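Local coordinates for putative major capsid protein (Cafeteriavirus-dependent mavirus, PDB 6G44) that probably builds the outer shell of the virophage particle, as a double jelly-roll major capsid protein whose three copies associate as a trimer, at residues I35-S40 with Q271-P276; A110-N115 with L206-T211; F236-M241 with F257-T262; I320-S325 with Q451-F456. All blocks are in the same frame, centred on the assembly; numbering follows the deposited sequence. Where two conformers were deposited one is given.

Contact 1 of 4, residues I35-S40 with Q271-P276; sequences IGIPYS and QNWVAP
The indole of Trp-273 carries the apolar part of this contact. CG of Trp-273 sits between its own backbone N and carbonyl carbon, the crowded position (chi1 72°), which stands the ring up against residues 35-40. Two groups lie over the same face: Ile-37 CG2 is 3.5 Å from the centroid of the six-membered ring of Trp-273, almost on its normal, and Pro-38 CD is 3.7 Å from the centroid of the five-membered ring of that indole. Both are CH-pi contacts. Farther along, Ile-35 CD1 meets Pro-276 CG at 4.1 Å, the two side chains crossing near a right angle.

Gln-271 takes a comparable share with its amide. Gln-271 NE2 donates to Pro-38 O at 3.1 Å, a bent bond (141° at the hydrogen) that arrives from above the carbonyl plane. The same NE2 lies over a face of the Tyr-39 ring, 3.6 Å from Tyr-39 CE1. Water 1 accepts from Asn-272 N at 3.2 Å and can donate to Ser-40 O (2.7 Å) or to Pro-38 O, with more acceptors near than protons.

Neighbouring copies close over the site: Tyr-21 OH of the third subunit is hydrogen-bonded to Trp-273 NE1, and Phe-370 of the second subunit packs on Tyr-39. The arrangement is a loop laid on the C-terminal end of strand 258-273, at subunit interfaces of a double jelly-roll trimer.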
loop_
_atom_site.group_PDB
_atom_site.type_symbol
_atom_site.label_atom_id
_atom_site.label_comp_id
_atom_site.label_asym_id
_atom_site.label_seq_id
_atom_site.Cartn_x
_atom_site.Cartn_y
_atom_site.Cartn_z
ATOM N N ILE C 35 -19.807 10.511 -19.541
ATOM C CA ILE C 35 -19.306 11.841 -19.864
ATOM C C ILE C 35 -18.122 12.058 -18.938
ATOM O O ILE C 35 -18.034 11.439 -17.888
ATOM C CB ILE C 35 -20.369 12.953 -19.709
ATOM C CG1 ILE C 35 -20.942 12.999 -18.289
ATOM C CG2 ILE C 35 -21.484 12.762 -20.724
ATOM C CD1 ILE C 35 -21.784 14.228 -17.992
ATOM N N GLY C 36 -17.193 12.924 -19.334
ATOM C CA GLY C 36 -15.975 13.131 -18.548
ATOM C C GLY C 36 -15.301 14.421 -18.914
ATOM O O GLY C 36 -15.681 15.073 -19.875
ATOM N N ILE C 37 -14.304 14.784 -18.128
ATOM C CA ILE C 37 -13.553 16.017 -18.367
ATOM C C ILE C 37 -12.535 15.717 -19.453
ATOM O O ILE C 37 -11.725 14.817 -19.291
ATOM C CB ILE C 37 -12.891 16.495 -17.087
ATOM C CG1 ILE C 37 -13.982 16.821 -16.052
ATOM C CG2 ILE C 37 -12.003 17.713 -17.383
ATOM C CD1 ILE C 37 -13.477 17.376 -14.727
ATOM N N PRO C 38 -12.581 16.432 -20.580
ATOM C CA PRO C 38 -11.701 16.085 -21.684
ATOM C C PRO C 38 -10.245 16.535 -21.548
ATOM O O PRO C 38 -9.906 17.390 -20.702
ATOM C CB PRO C 38 -12.333 16.778 -22.888
ATOM C CG PRO C 38 -13.301 17.751 -22.366
ATOM C CD PRO C 38 -13.523 17.521 -20.926
ATOM N N TYR C 39 -9.418 15.959 -22.401
ATOM C CA TYR C 39 -8.016 16.293 -22.538
ATOM C C TYR C 39 -7.708 17.045 -23.839
ATOM O O TYR C 39 -6.558 17.355 -24.098
ATOM C CB TYR C 39 -7.168 15.019 -22.431
ATOM C CG TYR C 39 -6.820 14.640 -21.010
ATOM C CD1 TYR C 39 -7.754 14.079 -20.136
ATOM C CD2 TYR C 39 -5.539 14.843 -20.553
ATOM C CE1 TYR C 39 -7.379 13.744 -18.824
ATOM C CE2 TYR C 39 -5.165 14.511 -19.284
ATOM C CZ TYR C 39 -6.076 13.991 -18.425
ATOM O OH TYR C 39 -5.555 13.712 -17.163
ATOM N N SER C 40 -8.742 17.332 -24.617
ATOM C CA SER C 40 -8.677 18.260 -25.733
ATOM C C SER C 40 -8.714 19.702 -25.177
ATOM O O SER C 40 -9.185 19.954 -24.078
ATOM C CB SER C 40 -9.882 17.988 -26.642
ATOM O OG SER C 40 -11.076 18.100 -25.925
ATOM N N GLN C 271 -6.713 22.110 -17.810
ATOM C CA GLN C 271 -7.787 21.785 -18.714
ATOM C C GLN C 271 -8.781 22.939 -18.855
ATOM O O GLN C 271 -9.010 23.711 -17.941
ATOM C CB GLN C 271 -8.499 20.517 -18.211
ATOM C CG GLN C 271 -7.670 19.238 -18.374
ATOM C CD GLN C 271 -8.100 18.153 -17.431
ATOM O OE1 GLN C 271 -8.028 18.331 -16.220
ATOM N NE2 GLN C 271 -8.564 17.000 -17.977
ATOM N N ASN C 272 -9.379 23.026 -20.036
ATOM C CA ASN C 272 -10.398 24.022 -20.319
ATOM C C ASN C 272 -11.371 23.417 -21.325
ATOM O O ASN C 272 -10.938 22.832 -22.298
ATOM C CB ASN C 272 -9.783 25.305 -20.881
ATOM C CG ASN C 272 -10.838 26.360 -21.172
ATOM O OD1 ASN C 272 -11.245 26.538 -22.327
ATOM N ND2 ASN C 272 -11.321 27.019 -20.162
ATOM N N TRP C 273 -12.671 23.538 -21.057
ATOM C CA TRP C 273 -13.654 22.853 -21.906
ATOM C C TRP C 273 -15.028 23.437 -21.734
ATOM O O TRP C 273 -15.314 24.143 -20.768
ATOM C CB TRP C 273 -13.642 21.323 -21.635
ATOM C CG TRP C 273 -14.228 20.934 -20.321
ATOM C CD1 TRP C 273 -15.475 20.423 -20.121
ATOM C CD2 TRP C 273 -13.615 21.017 -19.020
ATOM N NE1 TRP C 273 -15.678 20.175 -18.784
ATOM C CE2 TRP C 273 -14.561 20.550 -18.083
ATOM C CE3 TRP C 273 -12.355 21.427 -18.553
ATOM C CZ2 TRP C 273 -14.290 20.487 -16.708
ATOM C CZ3 TRP C 273 -12.095 21.366 -17.177
ATOM C CH2 TRP C 273 -13.060 20.921 -16.283
ATOM N N VAL C 274 -15.898 23.110 -22.705
ATOM C CA VAL C 274 -17.279 23.512 -22.673
ATOM C C VAL C 274 -18.070 22.443 -21.946
ATOM O O VAL C 274 -17.905 21.239 -22.214
ATOM C CB VAL C 274 -17.793 23.688 -24.117
ATOM C CG1 VAL C 274 -19.289 23.955 -24.134
ATOM C CG2 VAL C 274 -17.027 24.799 -24.831
ATOM N N ALA C 275 -18.938 22.901 -21.057
ATOM C CA ALA C 275 -19.768 22.011 -20.256
ATOM C C ALA C 275 -20.599 21.138 -21.191
ATOM O O ALA C 275 -21.166 21.633 -22.162
ATOM C CB ALA C 275 -20.644 22.820 -19.325
ATOM N N PRO C 276 -20.635 19.824 -20.927
ATOM C CA PRO C 276 -21.432 18.926 -21.773
ATOM C C PRO C 276 -22.939 19.166 -21.661
ATOM O O PRO C 276 -23.456 19.640 -20.635
ATOM C CB PRO C 276 -21.049 17.536 -21.247
ATOM C CG PRO C 276 -20.760 17.767 -19.807
ATOM C CD PRO C 276 -20.063 19.116 -19.758
HETATM O O HOH W 1 -8.919 20.150 -21.377
#

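Contact 2 of 4, residues A110-N115 with L206-T211; sequences AVINMN and LVANPT
Ile-112 reaches from strand 110-114 into the bend of residues 206-211, and the rest of the contact is arranged round it. Its CG1 lies anti to the carbonyl carbon (chi1 -63°) and its chain runs on extended, so CD1 meets the most partners across the contact. Ile-112 CD1 comes within 3.5 Å of Asn-209 O and 4.0 Å of Ala-208 CB, with Leu-206 CD2 and Thr-211 CG2 also touching it. The other branch, Ile-112 CG2, passes obliquely beside the Pro-210 ring, 4.0 Å from Pro-210 CD.

On one flank of Ile-112, Met-114 meets the same proline tip to tip. An extended chain carries its methyl to the ring, so that Met-114 CE stands 3.7 Å from Pro-210 CG and the sulfur is close behind. On the other flank two small side chains face each other, Ala-110 CB and Ala-208 CB being 4.1 Å apart. The alternation of a strand explains the choice: Ala-110, Ile-112 and Met-114 point toward the loop, while Val-111 and Asn-113 point away.

A cis peptide bond before Pro-210 helps shape the bend. Thr-211 N donates to Ala-208 O at 2.9 Å, which holds the turn from within, and the Thr-211 hydroxyl can reach either Leu-206 O or Ala-208 O.

Strand 110-114 is bonded between strands 117-121 and 222-235; Phe-119 adds to the packing on Pro-210, and Phe-488 of strand 488-492 touches Met-114. Asn-209 ND2 reaches Pro-291 O, joining this loop to the chain's second half.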
loop_
_atom_site.group_PDB
_atom_site.type_symbol
_atom_site.label_atom_id
_atom_site.label_comp_id
_atom_site.label_asym_id
_atom_site.label_seq_id
_atom_site.Cartn_x
_atom_site.Cartn_y
_atom_site.Cartn_z
ATOM N N ALA C 110 1.776 33.522 -3.262
ATOM C CA ALA C 110 1.045 33.511 -4.515
ATOM C C ALA C 110 -0.222 34.327 -4.353
ATOM O O ALA C 110 -0.851 34.346 -3.277
ATOM C CB ALA C 110 0.721 32.074 -4.903
ATOM N N VAL C 111 -0.586 35.023 -5.430
ATOM C CA VAL C 111 -1.851 35.718 -5.506
ATOM C C VAL C 111 -2.594 35.223 -6.734
ATOM O O VAL C 111 -2.071 35.261 -7.844
ATOM C CB VAL C 111 -1.690 37.253 -5.573
ATOM C CG1 VAL C 111 -3.050 37.914 -5.652
ATOM C CG2 VAL C 111 -0.916 37.745 -4.360
ATOM N N ILE C 112 -3.805 34.721 -6.522
ATOM C CA ILE C 112 -4.676 34.326 -7.617
ATOM C C ILE C 112 -5.842 35.312 -7.696
ATOM O O ILE C 112 -6.432 35.651 -6.680
ATOM C CB ILE C 112 -5.153 32.862 -7.465
ATOM C CG1 ILE C 112 -3.933 31.931 -7.529
ATOM C CG2 ILE C 112 -6.178 32.521 -8.562
ATOM C CD1 ILE C 112 -4.242 30.443 -7.365
ATOM N N ASN C 113 -6.105 35.797 -8.908
ATOM C CA ASN C 113 -7.235 36.678 -9.201
ATOM C C ASN C 113 -8.224 35.920 -10.069
ATOM O O ASN C 113 -7.884 35.480 -11.178
ATOM C CB ASN C 113 -6.713 37.931 -9.905
ATOM C CG ASN C 113 -7.798 38.956 -10.195
ATOM O OD1 ASN C 113 -8.930 38.618 -10.504
ATOM N ND2 ASN C 113 -7.419 40.230 -10.147
ATOM N N MET C 114 -9.420 35.729 -9.552
ATOM C CA MET C 114 -10.553 35.234 -10.334
ATOM C C MET C 114 -11.627 36.325 -10.384
ATOM O O MET C 114 -12.222 36.666 -9.365
ATOM C CB MET C 114 -11.092 33.936 -9.734
ATOM C CG MET C 114 -10.089 32.800 -9.838
ATOM S SD MET C 114 -10.865 31.261 -9.258
ATOM C CE MET C 114 -9.536 30.091 -9.612
ATOM N N ASN C 115 -11.892 36.811 -11.592
ATOM C CA ASN C 115 -12.948 37.841 -11.812
ATOM C C ASN C 115 -12.883 39.034 -10.853
ATOM O O ASN C 115 -13.913 39.536 -10.367
ATOM C CB ASN C 115 -14.328 37.180 -11.856
ATOM C CG ASN C 115 -14.478 36.246 -13.045
ATOM O OD1 ASN C 115 -13.668 36.288 -13.981
ATOM N ND2 ASN C 115 -15.446 35.330 -12.969
ATOM N N LEU C 206 -0.226 23.405 -8.309
ATOM C CA LEU C 206 -0.048 24.575 -7.451
ATOM C C LEU C 206 -0.900 24.469 -6.197
ATOM O O LEU C 206 -2.115 24.276 -6.319
ATOM C CB LEU C 206 -0.453 25.834 -8.217
ATOM C CG LEU C 206 -0.351 27.160 -7.463
ATOM C CD1 LEU C 206 1.031 27.442 -6.922
ATOM C CD2 LEU C 206 -0.798 28.294 -8.392
ATOM N N VAL C 207 -0.281 24.643 -5.013
ATOM C CA VAL C 207 -0.972 24.638 -3.727
ATOM C C VAL C 207 -1.162 26.080 -3.281
ATOM O O VAL C 207 -0.307 26.676 -2.611
ATOM C CB VAL C 207 -0.168 23.822 -2.698
ATOM C CG1 VAL C 207 -0.806 23.832 -1.322
ATOM C CG2 VAL C 207 -0.017 22.398 -3.220
ATOM N N ALA C 208 -2.272 26.663 -3.719
ATOM C CA ALA C 208 -2.565 28.095 -3.462
ATOM C C ALA C 208 -4.048 28.309 -3.532
ATOM O O ALA C 208 -4.655 27.942 -4.529
ATOM C CB ALA C 208 -1.850 28.973 -4.474
ATOM N N ASN C 209 -4.642 28.923 -2.515
ATOM C CA ASN C 209 -6.099 29.159 -2.557
ATOM C C ASN C 209 -6.500 29.910 -3.858
ATOM O O ASN C 209 -5.787 30.847 -4.245
ATOM C CB ASN C 209 -6.546 29.970 -1.348
ATOM C CG ASN C 209 -6.349 29.235 -0.020
ATOM O OD1 ASN C 209 -5.247 28.749 0.273
ATOM N ND2 ASN C 209 -7.397 29.172 0.788
ATOM N N PRO C 210 -7.569 29.511 -4.556
ATOM C CA PRO C 210 -8.563 28.488 -4.203
ATOM C C PRO C 210 -8.372 27.142 -4.916
ATOM O O PRO C 210 -9.357 26.396 -5.078
ATOM C CB PRO C 210 -9.853 29.142 -4.685
ATOM C CG PRO C 210 -9.408 29.789 -5.969
ATOM C CD PRO C 210 -8.011 30.284 -5.735
ATOM N N THR C 211 -7.151 26.791 -5.307
ATOM C CA THR C 211 -6.961 25.559 -6.082
ATOM C C THR C 211 -7.379 24.351 -5.270
ATOM O O THR C 211 -7.304 24.312 -4.047
ATOM C CB THR C 211 -5.528 25.337 -6.605
ATOM O OG1 THR C 211 -4.652 25.031 -5.518
ATOM C CG2 THR C 211 -5.013 26.527 -7.427
#

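Contact 3 of 4, residues F236-M241 with F257-T262; sequences FKPENM and FEVDIT
Pro-238, the first residue of the short helix 238-241, turns its ring toward strand 258-262, and its three ring carbons pass from the valine there to the isoleucine. CB meets the valine branch: Pro-238 CB is 3.6 Å from Val-259 CG1, the methyl that stands anti to its backbone N (chi1 -179°). The next carbon rests against the strand backbone, with Pro-238 CG 3.4 Å from Val-259 O, and touches CG1 of both Val-259 and Ile-261. Where the ring closes, Pro-238 CD touches Ile-261 CG1 at 3.8 Å. The proline thus straddles two side chains on one face of the strand, sliding past each in the opposite direction.

The helix rides over a jelly-roll sheet here, since strand 258-273 pairs with strand 74-84, whose Phe-79 touches both Ile-261 and Met-241. Lys-237 takes the N-cap position, and its O accepts from Asn-240 N at 3.0 Å and from Met-241 N at 3.2 Å.

One turn after the proline, Met-241 comes back to the same isoleucine. Its chain bends at chi3 (-62°), bringing Met-241 CE within 3.8 Å of Ile-261 CD1, the two side chains crossing obliquely. Asp-260, between the two apolar residues, points away from the helix and forms a salt bridge with Lys-84.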
loop_
_atom_site.group_PDB
_atom_site.type_symbol
_atom_site.label_atom_id
_atom_site.label_comp_id
_atom_site.label_asym_id
_atom_site.label_seq_id
_atom_site.Cartn_x
_atom_site.Cartn_y
_atom_site.Cartn_z
ATOM N N PHE C 236 12.672 29.828 -7.422
ATOM C CA PHE C 236 13.094 28.532 -8.029
ATOM C C PHE C 236 14.615 28.504 -8.053
ATOM O O PHE C 236 15.251 28.530 -9.120
ATOM C CB PHE C 236 12.499 28.347 -9.405
ATOM C CG PHE C 236 11.006 28.334 -9.400
ATOM C CD1 PHE C 236 10.246 29.494 -9.538
ATOM C CD2 PHE C 236 10.320 27.126 -9.232
ATOM C CE1 PHE C 236 8.876 29.465 -9.539
ATOM C CE2 PHE C 236 8.936 27.113 -9.222
ATOM C CZ PHE C 236 8.213 28.256 -9.387
ATOM N N LYS C 237 15.155 28.430 -6.859
ATOM C CA LYS C 237 16.583 28.519 -6.637
ATOM C C LYS C 237 17.069 27.231 -6.035
ATOM O O LYS C 237 16.273 26.443 -5.544
ATOM C CB LYS C 237 16.895 29.694 -5.735
ATOM C CG LYS C 237 16.416 29.602 -4.315
ATOM C CD LYS C 237 16.529 30.970 -3.669
ATOM C CE LYS C 237 16.324 30.862 -2.179
ATOM N NZ LYS C 237 16.180 32.215 -1.577
ATOM N N PRO C 238 18.380 26.986 -6.078
ATOM C CA PRO C 238 18.904 25.684 -5.707
ATOM C C PRO C 238 18.515 25.223 -4.303
ATOM O O PRO C 238 18.155 24.042 -4.129
ATOM C CB PRO C 238 20.411 25.880 -5.862
ATOM C CG PRO C 238 20.523 26.863 -6.953
ATOM C CD PRO C 238 19.453 27.844 -6.624
ATOM N N GLU C 239 18.531 26.095 -3.308
ATOM C CA GLU C 239 18.172 25.671 -1.952
ATOM C C GLU C 239 16.718 25.216 -1.828
ATOM O O GLU C 239 16.375 24.483 -0.921
ATOM C CB GLU C 239 18.443 26.810 -0.952
ATOM C CG GLU C 239 18.254 26.424 0.490
ATOM C CD GLU C 239 18.947 27.339 1.478
ATOM O OE1 GLU C 239 19.402 28.440 1.079
ATOM O OE2 GLU C 239 19.008 26.953 2.672
ATOM N N ASN C 240 15.844 25.712 -2.689
ATOM C CA ASN C 240 14.461 25.273 -2.686
ATOM C C ASN C 240 14.206 23.996 -3.450
ATOM O O ASN C 240 13.310 23.237 -3.063
ATOM C CB ASN C 240 13.551 26.403 -3.133
ATOM C CG ASN C 240 13.457 27.489 -2.083
ATOM O OD1 ASN C 240 13.651 27.235 -0.895
ATOM N ND2 ASN C 240 13.144 28.702 -2.511
ATOM N N MET C 241 14.986 23.719 -4.469
ATOM C CA MET C 241 14.706 22.618 -5.416
ATOM C C MET C 241 15.649 21.431 -5.348
ATOM O O MET C 241 15.205 20.326 -5.555
ATOM C CB MET C 241 14.699 23.128 -6.867
ATOM C CG MET C 241 13.675 24.200 -7.119
ATOM S SD MET C 241 13.448 24.561 -8.858
ATOM C CE MET C 241 15.070 25.133 -9.304
ATOM N N PHE C 257 28.508 22.686 -1.802
ATOM C CA PHE C 257 28.374 22.750 -3.241
ATOM C C PHE C 257 27.894 24.124 -3.637
ATOM O O PHE C 257 27.255 24.793 -2.860
ATOM C CB PHE C 257 27.413 21.648 -3.708
ATOM C CG PHE C 257 27.857 20.295 -3.267
ATOM C CD1 PHE C 257 28.887 19.638 -3.943
ATOM C CD2 PHE C 257 27.337 19.707 -2.114
ATOM C CE1 PHE C 257 29.352 18.414 -3.509
ATOM C CE2 PHE C 257 27.826 18.482 -1.667
ATOM C CZ PHE C 257 28.826 17.844 -2.366
ATOM N N GLU C 258 28.247 24.535 -4.848
ATOM C CA GLU C 258 27.747 25.779 -5.430
ATOM C C GLU C 258 26.901 25.369 -6.611
ATOM O O GLU C 258 27.368 24.634 -7.471
ATOM C CB GLU C 258 28.934 26.620 -5.898
ATOM C CG GLU C 258 28.575 27.925 -6.586
ATOM C CD GLU C 258 29.789 28.709 -7.077
ATOM O OE1 GLU C 258 30.924 28.465 -6.620
ATOM O OE2 GLU C 258 29.594 29.585 -7.941
ATOM N N VAL C 259 25.647 25.817 -6.629
ATOM C CA VAL C 259 24.690 25.382 -7.646
ATOM C C VAL C 259 24.097 26.608 -8.287
ATOM O O VAL C 259 23.755 27.575 -7.588
ATOM C CB VAL C 259 23.583 24.503 -7.019
ATOM C CG1 VAL C 259 22.610 24.045 -8.088
ATOM C CG2 VAL C 259 24.207 23.320 -6.286
ATOM N N ASP C 260 23.997 26.585 -9.614
ATOM C CA ASP C 260 23.420 27.673 -10.420
ATOM C C ASP C 260 22.278 27.156 -11.284
ATOM O O ASP C 260 22.458 26.124 -11.902
ATOM C CB ASP C 260 24.500 28.227 -11.355
ATOM C CG ASP C 260 25.622 28.923 -10.607
ATOM O OD1 ASP C 260 25.322 29.694 -9.682
ATOM O OD2 ASP C 260 26.791 28.708 -10.961
ATOM N N ILE C 261 21.194 27.919 -11.400
ATOM C CA ILE C 261 20.059 27.622 -12.284
ATOM C C ILE C 261 20.143 28.520 -13.509
ATOM O O ILE C 261 20.341 29.746 -13.382
ATOM C CB ILE C 261 18.726 27.879 -11.559
ATOM C CG1 ILE C 261 18.660 27.091 -10.229
ATOM C CG2 ILE C 261 17.503 27.597 -12.445
ATOM C CD1 ILE C 261 18.671 25.571 -10.361
ATOM N N THR C 262 20.004 27.905 -14.668
ATOM C CA THR C 262 19.944 28.626 -15.937
ATOM C C THR C 262 18.841 28.067 -16.802
ATOM O O THR C 262 18.364 26.940 -16.593
ATOM C CB THR C 262 21.289 28.571 -16.693
ATOM O OG1 THR C 262 21.629 27.218 -17.042
ATOM C CG2 THR C 262 22.404 29.210 -15.866
#

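Contact 4 of 4, residues I320-S325 with Q451-F456; sequences ILTTHS and QVQATF
Strands 320-322 and 451-456 run antiparallel, their axes 4.7 Å apart at an angle of 169°, with Leu-321 and Ala-454 as the hydrogen-bonded pair: Leu-321 N to Ala-454 O is 3.0 Å and Ala-454 N to Leu-321 O is 2.8 Å.

The ladder changes character at Thr-323. Thr-323 N still donates to Val-452 O at 2.9 Å, but the return bond goes to a side chain. With OG1 in the crowded position between N and the carbonyl carbon (chi1 65°), Thr-323 OG1 accepts from Val-452 N at 3.1 Å and donates its own hydrogen bond to His-324 O. Gln-451, its CG anti to the backbone N (chi1 -173°), extends across so that NE2 donates to Thr-323 O at 2.8 Å, in the plane of both amide and carbonyl.

Ile-320, Thr-322, Gln-453 and Thr-455 share one face; there water 2 joins Thr-322 OG1 to Gln-453 NE2. On the other face, Leu-321 CD1 packs 3.6 Å from Phe-456 CZ, the side chains crossing obliquely, and Leu-470 of strand 464-482 also touches Leu-321. Two sheets packed face to face make a beta-sandwich; in this double jelly-roll protein it is consistent with the C-terminal jelly-roll.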
loop_
_atom_site.group_PDB
_atom_site.type_symbol
_atom_site.label_atom_id
_atom_site.label_comp_id
_atom_site.label_asym_id
_atom_site.label_seq_id
_atom_site.Cartn_x
_atom_site.Cartn_y
_atom_site.Cartn_z
ATOM N N ILE C 320 12.993 24.918 26.042
ATOM C CA ILE C 320 11.588 25.309 26.145
ATOM C C ILE C 320 11.352 26.614 25.422
ATOM O O ILE C 320 12.121 27.588 25.563
ATOM C CB ILE C 320 11.139 25.433 27.625
ATOM C CG1 ILE C 320 11.413 24.123 28.383
ATOM C CG2 ILE C 320 9.670 25.841 27.715
ATOM C CD1 ILE C 320 11.247 24.175 29.893
ATOM N N LEU C 321 10.264 26.665 24.670
ATOM C CA LEU C 321 9.808 27.911 24.063
ATOM C C LEU C 321 8.321 28.013 24.332
ATOM O O LEU C 321 7.593 27.013 24.276
ATOM C CB LEU C 321 10.084 27.942 22.560
ATOM C CG LEU C 321 11.505 28.217 22.076
ATOM C CD1 LEU C 321 11.664 27.985 20.578
ATOM C CD2 LEU C 321 11.879 29.660 22.425
ATOM N N THR C 322 7.865 29.235 24.622
ATOM C CA THR C 322 6.465 29.506 24.859
ATOM C C THR C 322 6.027 30.715 24.040
ATOM O O THR C 322 6.623 31.794 24.159
ATOM C CB THR C 322 6.188 29.796 26.356
ATOM O OG1 THR C 322 6.691 28.719 27.169
ATOM C CG2 THR C 322 4.713 29.952 26.616
ATOM N N THR C 323 4.968 30.560 23.242
ATOM C CA THR C 323 4.462 31.681 22.461
ATOM C C THR C 323 3.955 32.771 23.393
ATOM O O THR C 323 3.599 32.519 24.534
ATOM C CB THR C 323 3.280 31.303 21.535
ATOM O OG1 THR C 323 2.144 30.920 22.312
ATOM C CG2 THR C 323 3.669 30.185 20.558
ATOM N N HIS C 324 3.899 33.988 22.869
ATOM C CA HIS C 324 3.089 35.017 23.488
ATOM C C HIS C 324 1.628 34.580 23.358
ATOM O O HIS C 324 1.308 33.628 22.607
ATOM C CB HIS C 324 3.329 36.352 22.796
ATOM C CG HIS C 324 4.746 36.829 22.898
ATOM N ND1 HIS C 324 5.391 36.979 24.107
ATOM C CD2 HIS C 324 5.652 37.156 21.945
ATOM C CE1 HIS C 324 6.629 37.396 23.895
ATOM N NE2 HIS C 324 6.811 37.513 22.592
ATOM N N SER C 325 0.720 35.223 24.081
ATOM C CA SER C 325 -0.700 34.914 23.954
ATOM C C SER C 325 -1.147 35.235 22.541
ATOM O O SER C 325 -0.799 36.282 22.000
ATOM C CB SER C 325 -1.539 35.676 25.005
ATOM O OG SER C 325 -2.903 35.311 24.936
ATOM N N GLN C 451 -1.985 29.984 24.303
ATOM C CA GLN C 451 -0.558 30.018 24.461
ATOM C C GLN C 451 -0.066 28.568 24.363
ATOM O O GLN C 451 -0.711 27.658 24.879
ATOM C CB GLN C 451 -0.209 30.614 25.831
ATOM C CG GLN C 451 1.263 30.880 26.076
ATOM C CD GLN C 451 1.477 31.847 27.237
ATOM O OE1 GLN C 451 0.923 31.655 28.315
ATOM N NE2 GLN C 451 2.261 32.890 27.012
ATOM N N VAL C 452 1.055 28.387 23.674
ATOM C CA VAL C 452 1.661 27.058 23.467
ATOM C C VAL C 452 3.081 27.047 24.007
ATOM O O VAL C 452 3.887 27.874 23.611
ATOM C CB VAL C 452 1.657 26.706 21.963
ATOM C CG1 VAL C 452 2.416 25.410 21.688
ATOM C CG2 VAL C 452 0.213 26.598 21.471
ATOM N N GLN C 453 3.373 26.083 24.883
ATOM C CA GLN C 453 4.728 25.813 25.374
ATOM C C GLN C 453 5.185 24.489 24.744
ATOM O O GLN C 453 4.445 23.514 24.831
ATOM C CB GLN C 453 4.703 25.675 26.892
ATOM C CG GLN C 453 6.034 25.265 27.510
ATOM C CD GLN C 453 5.905 24.793 28.934
ATOM O OE1 GLN C 453 5.849 23.596 29.197
ATOM N NE2 GLN C 453 5.794 25.744 29.865
ATOM N N ALA C 454 6.351 24.478 24.119
ATOM C CA ALA C 454 6.939 23.253 23.569
ATOM C C ALA C 454 8.279 23.016 24.238
ATOM O O ALA C 454 9.083 23.945 24.320
ATOM C CB ALA C 454 7.152 23.375 22.069
ATOM N N THR C 455 8.512 21.785 24.680
ATOM C CA THR C 455 9.803 21.334 25.175
ATOM C C THR C 455 10.399 20.429 24.097
ATOM O O THR C 455 9.700 19.526 23.586
ATOM C CB THR C 455 9.640 20.592 26.518
ATOM O OG1 THR C 455 8.909 21.420 27.449
ATOM C CG2 THR C 455 10.984 20.244 27.110
ATOM N N PHE C 456 11.658 20.638 23.759
ATOM C CA PHE C 456 12.231 19.986 22.589
ATOM C C PHE C 456 13.717 19.795 22.689
ATOM O O PHE C 456 14.413 20.488 23.446
ATOM C CB PHE C 456 11.881 20.767 21.314
ATOM C CG PHE C 456 12.364 22.198 21.328
ATOM C CD1 PHE C 456 11.570 23.198 21.886
ATOM C CD2 PHE C 456 13.599 22.536 20.805
ATOM C CE1 PHE C 456 12.021 24.523 21.891
ATOM C CE2 PHE C 456 14.046 23.853 20.798
ATOM C CZ PHE C 456 13.253 24.830 21.370
HETATM O O HOH W 2 5.522 28.413 29.615
#

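In the fold
From the N terminus, residues 35-40 come first and wait until 271-276 for their partner, so contact 1 closes a loop of 230 intervening residues. Contacts 2 and 3 nest within it, one after the other: 110-115 meets 206-211 before 236-241 meets 257-262. Contacts 1 and 3 share strand 258-273, yet lie about 37 Å apart between centres, contact 3 near its start and contact 1 at its end; contact 2 reaches the same sheet. Contact 4 opens only after contact 1 has closed; spanning 125 residues, it adds edge strand 319-328 to strand 448-457 of the four-stranded sheet. Contacts 1 and 4 lie on opposite sides of the chain's centre, about 50 Å between centres.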